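Local structure of tapirin (Caldicellulosiruptor kristjanssonii, 6N2B) at residues A428-G432 with E465-K469; S438-K442 with T537-S541; D459-I463 with F489-L495; V477-L481 with Y531-G535. The protein binds cellulose and, through a calcium-containing beta-helix domain, probably mediates attachment of this extremely thermophilic bacterium to plant biomass. The contacts are given in a common frame with arbitrary orientation. Numbering follows the deposited sequence.

Interaction 1 (A428-G432 with E465-K469); sequences ADPVG and EVNSK. With CA (calcium ion), chain C.
Residues 428-432 form an irregular loop round a calcium ion, facing residues 465-469, one turn of helix 459-470. The backbones come closest at Gly432 and Glu465, CA to CA 4.2 Å. Gly432 has phi/psi 74/-152, angles that alone call for glycine, since a CB would jam against the preceding carbonyl O; it would also hit Ser468 OG and Glu465 OE1. The loop gives the ion three ligands: Asp429 O at 2.6 Å, Asp429 OD1 at 2.5 Å and Val431 O at 2.2 Å. From the helix, Glu465 (chi1 t, chi2 p) places OE1 2.5 Å from the calcium ion; Ala433 and Leu436 complete the site. Lys469, chi1 and chi2 both m, forms through NZ a salt bridge to Asp429 OD2 at 3.5 Å, the hydrogen bond within it weak, and a long one to Glu465 OE2 at 3.9 Å. Ser438 hydrogen-bonds to Lys469 NZ and Glu465 OE2. This calcium site joins loop to helix, metal and lysine offsetting the negative charge of two neighbouring carboxylates.

Interaction 2 (S438-K442 with T537-S541); sequences SVYDK and TIESS
Val439, with chi1 t, lies over helix 537-541, its CG2 3.5 Å from Ser541 OG and its CG1 4.3 Å from Thr537 CG2. Ser541 OG is itself hydrogen-bonded to Tyr452 OH. Strand 438-441 runs nearly antiparallel to the helix, at 159° with the axes 8.3 Å apart, which pairs Val439 with Ser541, Tyr440 with Ile538 and Asp441 with Thr537 (CA to CA 6.8, 7.0 and 6.4 Å). Alternation turns Val439 and Asp441 toward the helix and Tyr440 away, onto helix 459-470. Ile538, m at both chi angles, slides CD1 to 3.6 Å from Val439 O. Asp441 (chi1 t) brings OD2 to 3.2 Å from Thr537 OG1. Water 2 donates to Asp441 OD2 at 2.8 Å and accepts from Thr537 N at 2.9 Å; water 1 donates to Asp441 OD2 at 3.0 Å and accepts weakly from Ile538 N at 3.4 Å. Asp441 OD1 holds the following turn at Ser443 and Ala444. Helix 536-546 packs against an edge strand, its first-turn amides reaching a carboxylate through water.

Interaction 3 (D459-I463 with F489-L495); sequences DSELI and FSNPTSL
In this beta-helix domain, the start of helix 459-470 packs against the loop after strand 487-489; strands 457-458 and 487-489 are parallel neighbours in a three-stranded sheet. Asp459 buries more surface in this contact than any other residue. As the first residue of the helix it points its CB toward the loop, and chi1 p with chi2 near zero lays the carboxylate along the backbone of 489-492. Asp459 OD2 accepts a hydrogen bond from Asn491 N at 2.8 Å, while Asp459 OD1 takes a weak one from Ser460 N at 2.9 Å in its own helix. The nearest CA pair is Asp459 and Phe489, at 5.1 Å.

Leu495 comes next. Its CA-to-CB bond points sideways, but chi1 m and chi2 t bring Leu495 CD2 against the helix, 3.6 Å from Asp459 CB, 3.6 Å from Ile463 CG1 and 4.3 Å from Leu462 CD2. Ile463, one turn after Asp459 and also directed at the loop, extends with chi1 m and chi2 t until Ile463 CD1 lies 3.5 Å from Ser494 O. Leu462 CD2 sits 3.9 Å from Phe489 CE1, beside a ring that packs on strand 504-508. Residues 492-494 make a 3-10 turn, closed by Leu495 N to Pro492 O at 2.9 Å; Ser494 OG (chi1 p) donates to Asn491 O at 2.7 Å.

Interaction 4 (V477-L481 with Y531-G535); sequences VRLYL and YKRAG
Arg478 and Tyr480 of strand 478-481 point toward the extended, irregular segment 531-535; Leu479, between them, is on the strand's other face. The backbones stay well apart, Arg478 CA being 7.7 Å from Lys532 CA and Tyr480 CA 7.9 Å from Ala534 CA, so side chains fill the gap.

Tyr480 takes chi1 m and chi2 83°, which carries its hydroxyl to the loop backbone. Tyr480 OH donates a hydrogen bond of 2.7 Å to Lys532 O, with the carbonyl oxygen close to the ring plane. Ala534 CB sits over the Tyr480 ring face, 3.9 Å from the centroid and 27° off the normal, a CH-pi contact. Arg478 and Lys532 bend alike: both have chi1 and chi2 m and chi3 t. Lys532 then runs out with chi4 t, and its CG lies over one face of the Arg478 guanidinium, 3.7 Å from NE. Arg478 NH2 and Lys532 NZ are 4.1 Å apart; Glu508 forms a long, weak ion pair with Arg478 and also touches Lys532. Arg533 turns away to a salt bridge with Asp203.

This is plain packing of a sheet strand against the link between strand 526-531 and helix 536-546, whose N-cap is Gly535, spanned by a tyrosine. Strand 448-453 runs beside 478-483, and Tyr480 also packs on its Val450 and on Ile538 of the helix.

How the interactions relate
From the N terminus, the calcium loop 428-432 comes first, and interaction 1 closes it onto helix 459-470 about 33 residues on. Strand 436-441 leaves that loop and starts interaction 2, which closes only at helix 536-546 and so crosses interaction 1; the two meet at Ser438. Interaction 3 opens on the same helix as interaction 1, crosses it and closes at loop 489-495. Interaction 4, in series with interaction 1, opens on strand 478-483, crosses interaction 3 where Leu462 packs on Leu479 and Leu481, and closes at 531-535. Interactions 3 and 4 lie within the span of interaction 2, which touches 4 through Ile538 on Tyr480. Together they tie the calcium loop, two helices and the strands at one end of the beta-helix.

Interaction 1 (A428-G432 with E465-K469)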
loop_
_atom_site.group_PDB
_atom_site.type_symbol
_atom_site.label_atom_id
_atom_site.label_comp_id
_atom_site.label_asym_id
_atom_site.label_seq_id
_atom_site.Cartn_x
_atom_site.Cartn_y
_atom_site.Cartn_z
ATOM N N ALA A 428 -2.406 3.055 29.465
ATOM C CA ALA A 428 -1.267 3.875 29.853
ATOM C C ALA A 428 -0.931 3.550 31.301
ATOM O O ALA A 428 -1.837 3.332 32.111
ATOM C CB ALA A 428 -1.568 5.370 29.697
ATOM N N ASP A 429 0.405 3.447 31.611
ATOM C CA ASP A 429 0.974 3.284 32.954
ATOM C C ASP A 429 1.741 4.549 33.355
ATOM O O ASP A 429 2.200 5.287 32.482
ATOM C CB ASP A 429 1.915 2.062 33.087
ATOM C CG ASP A 429 2.554 1.588 31.742
ATOM O OD1 ASP A 429 3.613 2.124 31.338
ATOM O OD2 ASP A 429 2.043 0.617 31.132
ATOM N N PRO A 430 1.874 4.860 34.659
ATOM C CA PRO A 430 2.722 6.003 35.043
ATOM C C PRO A 430 4.204 5.697 34.993
ATOM O O PRO A 430 5.001 6.644 34.998
ATOM C CB PRO A 430 2.275 6.329 36.483
ATOM C CG PRO A 430 1.026 5.548 36.709
ATOM C CD PRO A 430 1.144 4.336 35.828
ATOM N N VAL A 431 4.595 4.419 34.946
ATOM C CA VAL A 431 5.980 4.067 34.639
ATOM C C VAL A 431 6.374 4.623 33.275
ATOM O O VAL A 431 5.685 4.403 32.276
ATOM C CB VAL A 431 6.158 2.542 34.664
ATOM C CG1 VAL A 431 7.628 2.191 34.667
ATOM C CG2 VAL A 431 5.448 1.943 35.868
ATOM N N GLY A 432 7.504 5.321 33.212
ATOM C CA GLY A 432 7.884 5.830 31.902
ATOM C C GLY A 432 7.014 7.009 31.492
ATOM O O GLY A 432 6.498 7.753 32.332
ATOM N N GLU A 465 9.488 5.722 27.730
ATOM C CA GLU A 465 8.724 4.510 27.999
ATOM C C GLU A 465 9.573 3.256 27.822
ATOM O O GLU A 465 9.594 2.386 28.699
ATOM C CB GLU A 465 7.495 4.446 27.099
ATOM C CG GLU A 465 6.642 3.219 27.345
ATOM C CD GLU A 465 5.702 3.429 28.514
ATOM O OE1 GLU A 465 5.660 4.587 28.993
ATOM O OE2 GLU A 465 5.014 2.464 28.940
ATOM N N VAL A 466 10.282 3.139 26.698
ATOM C CA VAL A 466 11.034 1.913 26.433
ATOM C C VAL A 466 12.076 1.663 27.526
ATOM O O VAL A 466 12.153 0.567 28.090
ATOM C CB VAL A 466 11.673 1.960 25.027
ATOM C CG1 VAL A 466 12.719 0.885 24.871
ATOM C CG2 VAL A 466 10.607 1.802 23.929
ATOM N N ASN A 467 12.881 2.678 27.852
ATOM C CA ASN A 467 13.919 2.514 28.872
ATOM C C ASN A 467 13.346 2.122 30.221
ATOM O O ASN A 467 13.980 1.384 30.982
ATOM C CB ASN A 467 14.708 3.813 29.050
ATOM C CG ASN A 467 15.822 3.947 28.067
ATOM O OD1 ASN A 467 16.833 3.224 28.127
ATOM N ND2 ASN A 467 15.664 4.911 27.150
ATOM N N SER A 468 12.185 2.665 30.573
ATOM C CA SER A 468 11.615 2.322 31.865
ATOM C C SER A 468 11.295 0.831 31.946
ATOM O O SER A 468 11.490 0.204 32.995
ATOM C CB SER A 468 10.364 3.152 32.112
ATOM O OG SER A 468 9.328 2.716 31.237
ATOM N N LYS A 469 10.802 0.245 30.847
ATOM C CA LYS A 469 10.377 -1.147 30.898
ATOM C C LYS A 469 11.546 -2.103 30.737
ATOM O O LYS A 469 11.543 -3.186 31.342
ATOM C CB LYS A 469 9.320 -1.442 29.830
ATOM C CG LYS A 469 8.010 -0.635 29.988
ATOM C CD LYS A 469 7.362 -0.881 31.337
ATOM C CE LYS A 469 5.936 -0.408 31.398
ATOM N NZ LYS A 469 4.985 -1.103 30.483
HETATM CA CA CA C . 3.979 4.504 30.819
#

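Interaction 2 (S438-K442 with T537-S541)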
loop_
_atom_site.group_PDB
_atom_site.type_symbol
_atom_site.label_atom_id
_atom_site.label_comp_id
_atom_site.label_asym_id
_atom_site.label_seq_id
_atom_site.Cartn_x
_atom_site.Cartn_y
_atom_site.Cartn_z
ATOM N N SER A 438 2.763 0.126 27.735
ATOM C CA SER A 438 3.437 -0.880 26.936
ATOM C C SER A 438 3.370 -2.233 27.626
ATOM O O SER A 438 3.128 -2.335 28.830
ATOM C CB SER A 438 4.897 -0.493 26.661
ATOM O OG SER A 438 5.600 -0.268 27.868
ATOM N N VAL A 439 3.573 -3.267 26.814
ATOM C CA VAL A 439 3.844 -4.635 27.235
ATOM C C VAL A 439 5.085 -5.102 26.484
ATOM O O VAL A 439 5.232 -4.808 25.292
ATOM C CB VAL A 439 2.647 -5.550 26.921
ATOM C CG1 VAL A 439 3.028 -7.031 27.045
ATOM C CG2 VAL A 439 1.469 -5.176 27.800
ATOM N N TYR A 440 5.981 -5.819 27.167
ATOM C CA TYR A 440 7.226 -6.250 26.542
ATOM C C TYR A 440 7.459 -7.737 26.754
ATOM O O TYR A 440 6.783 -8.390 27.546
ATOM C CB TYR A 440 8.426 -5.451 27.060
ATOM C CG TYR A 440 8.817 -5.700 28.503
ATOM C CD1 TYR A 440 8.213 -4.995 29.546
ATOM C CD2 TYR A 440 9.823 -6.610 28.820
ATOM C CE1 TYR A 440 8.578 -5.209 30.857
ATOM C CE2 TYR A 440 10.205 -6.822 30.131
ATOM C CZ TYR A 440 9.579 -6.120 31.149
ATOM O OH TYR A 440 9.959 -6.341 32.461
ATOM N N ASP A 441 8.438 -8.270 26.020
ATOM C CA ASP A 441 8.789 -9.692 26.032
ATOM C C ASP A 441 10.301 -9.803 25.887
ATOM O O ASP A 441 10.841 -9.544 24.806
ATOM C CB ASP A 441 8.074 -10.441 24.909
ATOM C CG ASP A 441 8.421 -11.933 24.850
ATOM O OD1 ASP A 441 9.303 -12.420 25.607
ATOM O OD2 ASP A 441 7.789 -12.626 24.013
ATOM N N LYS A 442 10.986 -10.182 26.966
ATOM C CA LYS A 442 12.426 -10.393 26.901
ATOM C C LYS A 442 12.789 -11.839 26.613
ATOM O O LYS A 442 13.973 -12.140 26.454
ATOM C CB LYS A 442 13.106 -9.940 28.194
ATOM C CG LYS A 442 13.234 -8.443 28.333
ATOM C CD LYS A 442 14.132 -8.035 29.502
ATOM C CE LYS A 442 14.406 -6.519 29.508
ATOM N NZ LYS A 442 15.378 -6.070 30.536
ATOM N N THR A 537 3.387 -13.210 23.144
ATOM C CA THR A 537 3.186 -12.229 24.204
ATOM C C THR A 537 2.686 -10.920 23.630
ATOM O O THR A 537 1.756 -10.310 24.168
ATOM C CB THR A 537 4.493 -11.998 24.963
ATOM O OG1 THR A 537 5.004 -13.246 25.432
ATOM C CG2 THR A 537 4.293 -11.083 26.128
ATOM N N ILE A 538 3.289 -10.477 22.526
ATOM C CA ILE A 538 2.882 -9.218 21.926
ATOM C C ILE A 538 1.526 -9.364 21.245
ATOM O O ILE A 538 0.671 -8.480 21.361
ATOM C CB ILE A 538 3.978 -8.714 20.971
ATOM C CG1 ILE A 538 5.264 -8.455 21.757
ATOM C CG2 ILE A 538 3.558 -7.448 20.263
ATOM C CD1 ILE A 538 5.121 -7.391 22.814
ATOM N N GLU A 539 1.289 -10.483 20.552
ATOM C CA GLU A 539 -0.025 -10.695 19.946
ATOM C C GLU A 539 -1.114 -10.745 21.006
ATOM O O GLU A 539 -2.178 -10.129 20.856
ATOM C CB GLU A 539 -0.053 -11.982 19.131
ATOM C CG GLU A 539 0.654 -11.944 17.811
ATOM C CD GLU A 539 0.375 -13.196 16.956
ATOM O OE1 GLU A 539 -0.536 -13.989 17.332
ATOM O OE2 GLU A 539 1.068 -13.378 15.913
ATOM N N SER A 540 -0.870 -11.499 22.083
ATOM C CA SER A 540 -1.836 -11.582 23.172
ATOM C C SER A 540 -2.142 -10.200 23.734
ATOM O O SER A 540 -3.301 -9.882 24.019
ATOM C CB SER A 540 -1.315 -12.517 24.267
ATOM O OG SER A 540 -2.254 -12.645 25.327
ATOM N N SER A 541 -1.122 -9.356 23.876
ATOM C CA SER A 541 -1.364 -8.002 24.359
ATOM C C SER A 541 -2.245 -7.210 23.391
ATOM O O SER A 541 -3.177 -6.516 23.813
ATOM C CB SER A 541 -0.036 -7.291 24.584
ATOM O OG SER A 541 -0.291 -5.939 24.911
HETATM O O HOH W 1 6.375 -11.595 21.595
HETATM O O HOH W 2 5.856 -14.654 23.530
#

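Interaction 3 (D459-I463 with F489-L495)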
loop_
_atom_site.group_PDB
_atom_site.type_symbol
_atom_site.label_atom_id
_atom_site.label_comp_id
_atom_site.label_asym_id
_atom_site.label_seq_id
_atom_site.Cartn_x
_atom_site.Cartn_y
_atom_site.Cartn_z
ATOM N N ASP A 459 8.927 10.769 19.891
ATOM C CA ASP A 459 10.206 10.118 20.151
ATOM C C ASP A 459 10.686 10.348 21.582
ATOM O O ASP A 459 11.305 9.460 22.181
ATOM C CB ASP A 459 11.255 10.567 19.132
ATOM C CG ASP A 459 11.261 12.060 18.890
ATOM O OD1 ASP A 459 10.519 12.819 19.549
ATOM O OD2 ASP A 459 12.004 12.469 17.990
ATOM N N SER A 460 10.406 11.520 22.151
ATOM C CA SER A 460 10.724 11.754 23.558
ATOM C C SER A 460 9.989 10.756 24.459
ATOM O O SER A 460 10.598 10.092 25.310
ATOM C CB SER A 460 10.381 13.208 23.920
ATOM O OG SER A 460 10.583 13.495 25.297
ATOM N N GLU A 461 8.679 10.613 24.262
ATOM C CA GLU A 461 7.908 9.656 25.046
ATOM C C GLU A 461 8.415 8.234 24.863
ATOM O O GLU A 461 8.516 7.471 25.831
ATOM C CB GLU A 461 6.448 9.756 24.655
ATOM C CG GLU A 461 5.871 11.093 24.999
ATOM C CD GLU A 461 4.524 11.289 24.377
ATOM O OE1 GLU A 461 4.242 10.575 23.377
ATOM O OE2 GLU A 461 3.759 12.146 24.888
ATOM N N LEU A 462 8.755 7.875 23.625
ATOM C CA LEU A 462 9.211 6.525 23.307
ATOM C C LEU A 462 10.513 6.178 24.026
ATOM O O LEU A 462 10.659 5.072 24.559
ATOM C CB LEU A 462 9.381 6.414 21.796
ATOM C CG LEU A 462 9.444 5.085 21.082
ATOM C CD1 LEU A 462 8.243 4.235 21.442
ATOM C CD2 LEU A 462 9.485 5.374 19.594
ATOM N N ILE A 463 11.479 7.099 24.030
ATOM C CA ILE A 463 12.722 6.883 24.769
ATOM C C ILE A 463 12.432 6.696 26.262
ATOM O O ILE A 463 12.965 5.782 26.907
ATOM C CB ILE A 463 13.699 8.051 24.525
ATOM C CG1 ILE A 463 14.128 8.108 23.062
ATOM C CG2 ILE A 463 14.910 7.937 25.407
ATOM C CD1 ILE A 463 14.613 9.467 22.661
ATOM N N PHE A 489 8.041 12.061 15.062
ATOM C CA PHE A 489 9.434 11.968 15.451
ATOM C C PHE A 489 10.054 13.334 15.164
ATOM O O PHE A 489 10.474 13.624 14.043
ATOM C CB PHE A 489 10.103 10.838 14.708
ATOM C CG PHE A 489 9.533 9.480 15.037
ATOM C CD1 PHE A 489 9.231 9.136 16.350
ATOM C CD2 PHE A 489 9.284 8.549 14.035
ATOM C CE1 PHE A 489 8.700 7.884 16.655
ATOM C CE2 PHE A 489 8.768 7.295 14.330
ATOM C CZ PHE A 489 8.476 6.961 15.637
ATOM N N SER A 490 10.086 14.182 16.199
ATOM C CA SER A 490 10.545 15.566 16.079
ATOM C C SER A 490 12.054 15.692 16.025
ATOM O O SER A 490 12.567 16.720 15.558
ATOM C CB SER A 490 10.038 16.403 17.260
ATOM O OG SER A 490 8.825 17.054 16.922
ATOM N N ASN A 491 12.754 14.687 16.500
ATOM C CA ASN A 491 14.189 14.667 16.658
ATOM C C ASN A 491 14.666 13.228 16.485
ATOM O O ASN A 491 15.276 12.655 17.397
ATOM C CB ASN A 491 14.558 15.229 18.029
ATOM C CG ASN A 491 15.855 15.990 18.002
ATOM O OD1 ASN A 491 16.451 16.175 16.938
ATOM N ND2 ASN A 491 16.312 16.434 19.171
ATOM N N PRO A 492 14.408 12.611 15.331
ATOM C CA PRO A 492 14.653 11.162 15.207
ATOM C C PRO A 492 16.072 10.707 15.548
ATOM O O PRO A 492 16.239 9.546 15.942
ATOM C CB PRO A 492 14.314 10.874 13.735
ATOM C CG PRO A 492 14.309 12.206 13.055
ATOM C CD PRO A 492 13.878 13.193 14.085
ATOM N N THR A 493 17.102 11.554 15.420
ATOM C CA THR A 493 18.462 11.082 15.711
ATOM C C THR A 493 18.655 10.734 17.194
ATOM O O THR A 493 19.603 10.016 17.545
ATOM C CB THR A 493 19.504 12.112 15.221
ATOM O OG1 THR A 493 19.395 13.345 15.937
ATOM C CG2 THR A 493 19.295 12.403 13.755
ATOM N N SER A 494 17.739 11.183 18.053
ATOM C CA SER A 494 17.682 10.777 19.451
ATOM C C SER A 494 17.261 9.320 19.660
ATOM O O SER A 494 17.453 8.796 20.760
ATOM C CB SER A 494 16.695 11.662 20.178
ATOM O OG SER A 494 15.389 11.351 19.720
ATOM N N LEU A 495 16.638 8.671 18.671
ATOM C CA LEU A 495 16.240 7.268 18.833
ATOM C C LEU A 495 17.383 6.348 18.409
ATOM O O LEU A 495 18.075 6.629 17.423
ATOM C CB LEU A 495 15.006 6.948 17.998
ATOM C CG LEU A 495 13.770 7.814 18.234
ATOM C CD1 LEU A 495 12.729 7.540 17.180
ATOM C CD2 LEU A 495 13.189 7.538 19.598
#

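Interaction 4 (V477-L481 with Y531-G535)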
loop_
_atom_site.group_PDB
_atom_site.type_symbol
_atom_site.label_atom_id
_atom_site.label_comp_id
_atom_site.label_asym_id
_atom_site.label_seq_id
_atom_site.Cartn_x
_atom_site.Cartn_y
_atom_site.Cartn_z
ATOM N N VAL A 477 15.839 -3.561 19.043
ATOM C CA VAL A 477 14.546 -3.908 19.636
ATOM C C VAL A 477 13.458 -3.928 18.566
ATOM O O VAL A 477 13.412 -3.073 17.676
ATOM C CB VAL A 477 14.182 -2.968 20.805
ATOM C CG1 VAL A 477 13.986 -1.536 20.348
ATOM C CG2 VAL A 477 12.928 -3.465 21.493
ATOM N N ARG A 478 12.616 -4.954 18.612
ATOM C CA ARG A 478 11.453 -5.045 17.742
ATOM C C ARG A 478 10.346 -4.192 18.340
ATOM O O ARG A 478 9.949 -4.399 19.496
ATOM C CB ARG A 478 10.999 -6.494 17.595
ATOM C CG ARG A 478 12.034 -7.403 16.973
ATOM C CD ARG A 478 11.916 -7.329 15.471
ATOM N NE ARG A 478 13.134 -7.760 14.796
ATOM C CZ ARG A 478 13.418 -9.023 14.508
ATOM N NH1 ARG A 478 12.576 -9.992 14.835
ATOM N NH2 ARG A 478 14.554 -9.308 13.902
ATOM N N LEU A 479 9.847 -3.245 17.551
ATOM C CA LEU A 479 8.915 -2.229 18.011
ATOM C C LEU A 479 7.566 -2.391 17.318
ATOM O O LEU A 479 7.493 -2.426 16.086
ATOM C CB LEU A 479 9.490 -0.847 17.731
ATOM C CG LEU A 479 9.507 0.235 18.789
ATOM C CD1 LEU A 479 9.578 1.580 18.084
ATOM C CD2 LEU A 479 8.287 0.135 19.675
ATOM N N TYR A 480 6.507 -2.491 18.107
ATOM C CA TYR A 480 5.134 -2.530 17.614
ATOM C C TYR A 480 4.415 -1.306 18.181
ATOM O O TYR A 480 4.196 -1.213 19.396
ATOM C CB TYR A 480 4.453 -3.838 18.020
ATOM C CG TYR A 480 5.206 -4.994 17.477
ATOM C CD1 TYR A 480 6.321 -5.487 18.140
ATOM C CD2 TYR A 480 4.850 -5.563 16.245
ATOM C CE1 TYR A 480 7.052 -6.531 17.609
ATOM C CE2 TYR A 480 5.570 -6.606 15.711
ATOM C CZ TYR A 480 6.669 -7.085 16.392
ATOM O OH TYR A 480 7.392 -8.127 15.861
ATOM N N LEU A 481 4.102 -0.346 17.315
ATOM C CA LEU A 481 3.482 0.901 17.731
ATOM C C LEU A 481 1.994 0.810 17.462
ATOM O O LEU A 481 1.588 0.521 16.330
ATOM C CB LEU A 481 4.068 2.101 16.978
ATOM C CG LEU A 481 5.586 2.257 16.837
ATOM C CD1 LEU A 481 5.960 3.384 15.882
ATOM C CD2 LEU A 481 6.212 2.492 18.190
ATOM N N TYR A 531 8.799 -5.122 8.185
ATOM C CA TYR A 531 7.795 -5.934 8.867
ATOM C C TYR A 531 8.451 -7.126 9.567
ATOM O O TYR A 531 9.311 -7.810 9.000
ATOM C CB TYR A 531 6.726 -6.403 7.874
ATOM C CG TYR A 531 5.850 -7.529 8.394
ATOM C CD1 TYR A 531 4.791 -7.272 9.262
ATOM C CD2 TYR A 531 6.086 -8.854 8.017
ATOM C CE1 TYR A 531 3.996 -8.302 9.736
ATOM C CE2 TYR A 531 5.310 -9.879 8.477
ATOM C CZ TYR A 531 4.264 -9.608 9.346
ATOM O OH TYR A 531 3.476 -10.641 9.821
ATOM N N LYS A 532 8.072 -7.348 10.820
ATOM C CA LYS A 532 8.454 -8.548 11.562
ATOM C C LYS A 532 7.249 -8.994 12.376
ATOM O O LYS A 532 6.772 -8.248 13.240
ATOM C CB LYS A 532 9.662 -8.305 12.479
ATOM C CG LYS A 532 10.967 -7.965 11.755
ATOM C CD LYS A 532 11.672 -9.205 11.200
ATOM C CE LYS A 532 12.875 -8.834 10.331
ATOM N NZ LYS A 532 13.742 -9.994 9.916
ATOM N N ARG A 533 6.736 -10.186 12.077
ATOM C CA ARG A 533 5.574 -10.702 12.789
ATOM C C ARG A 533 5.857 -10.818 14.278
ATOM O O ARG A 533 6.909 -11.330 14.682
ATOM C CB ARG A 533 5.176 -12.066 12.238
ATOM C CG ARG A 533 3.821 -12.519 12.713
ATOM C CD ARG A 533 3.478 -13.888 12.171
ATOM N NE ARG A 533 2.036 -14.000 12.039
ATOM C CZ ARG A 533 1.369 -13.751 10.917
ATOM N NH1 ARG A 533 0.042 -13.858 10.907
ATOM N NH2 ARG A 533 2.024 -13.397 9.806
ATOM N N ALA A 534 4.907 -10.362 15.091
ATOM C CA ALA A 534 5.093 -10.348 16.539
ATOM C C ALA A 534 5.006 -11.745 17.142
ATOM O O ALA A 534 4.248 -12.604 16.678
ATOM C CB ALA A 534 4.045 -9.454 17.213
ATOM N N GLY A 535 5.778 -11.954 18.209
ATOM C CA GLY A 535 5.629 -13.127 19.049
ATOM C C GLY A 535 4.326 -13.102 19.844
ATOM O O GLY A 535 3.544 -12.147 19.815
#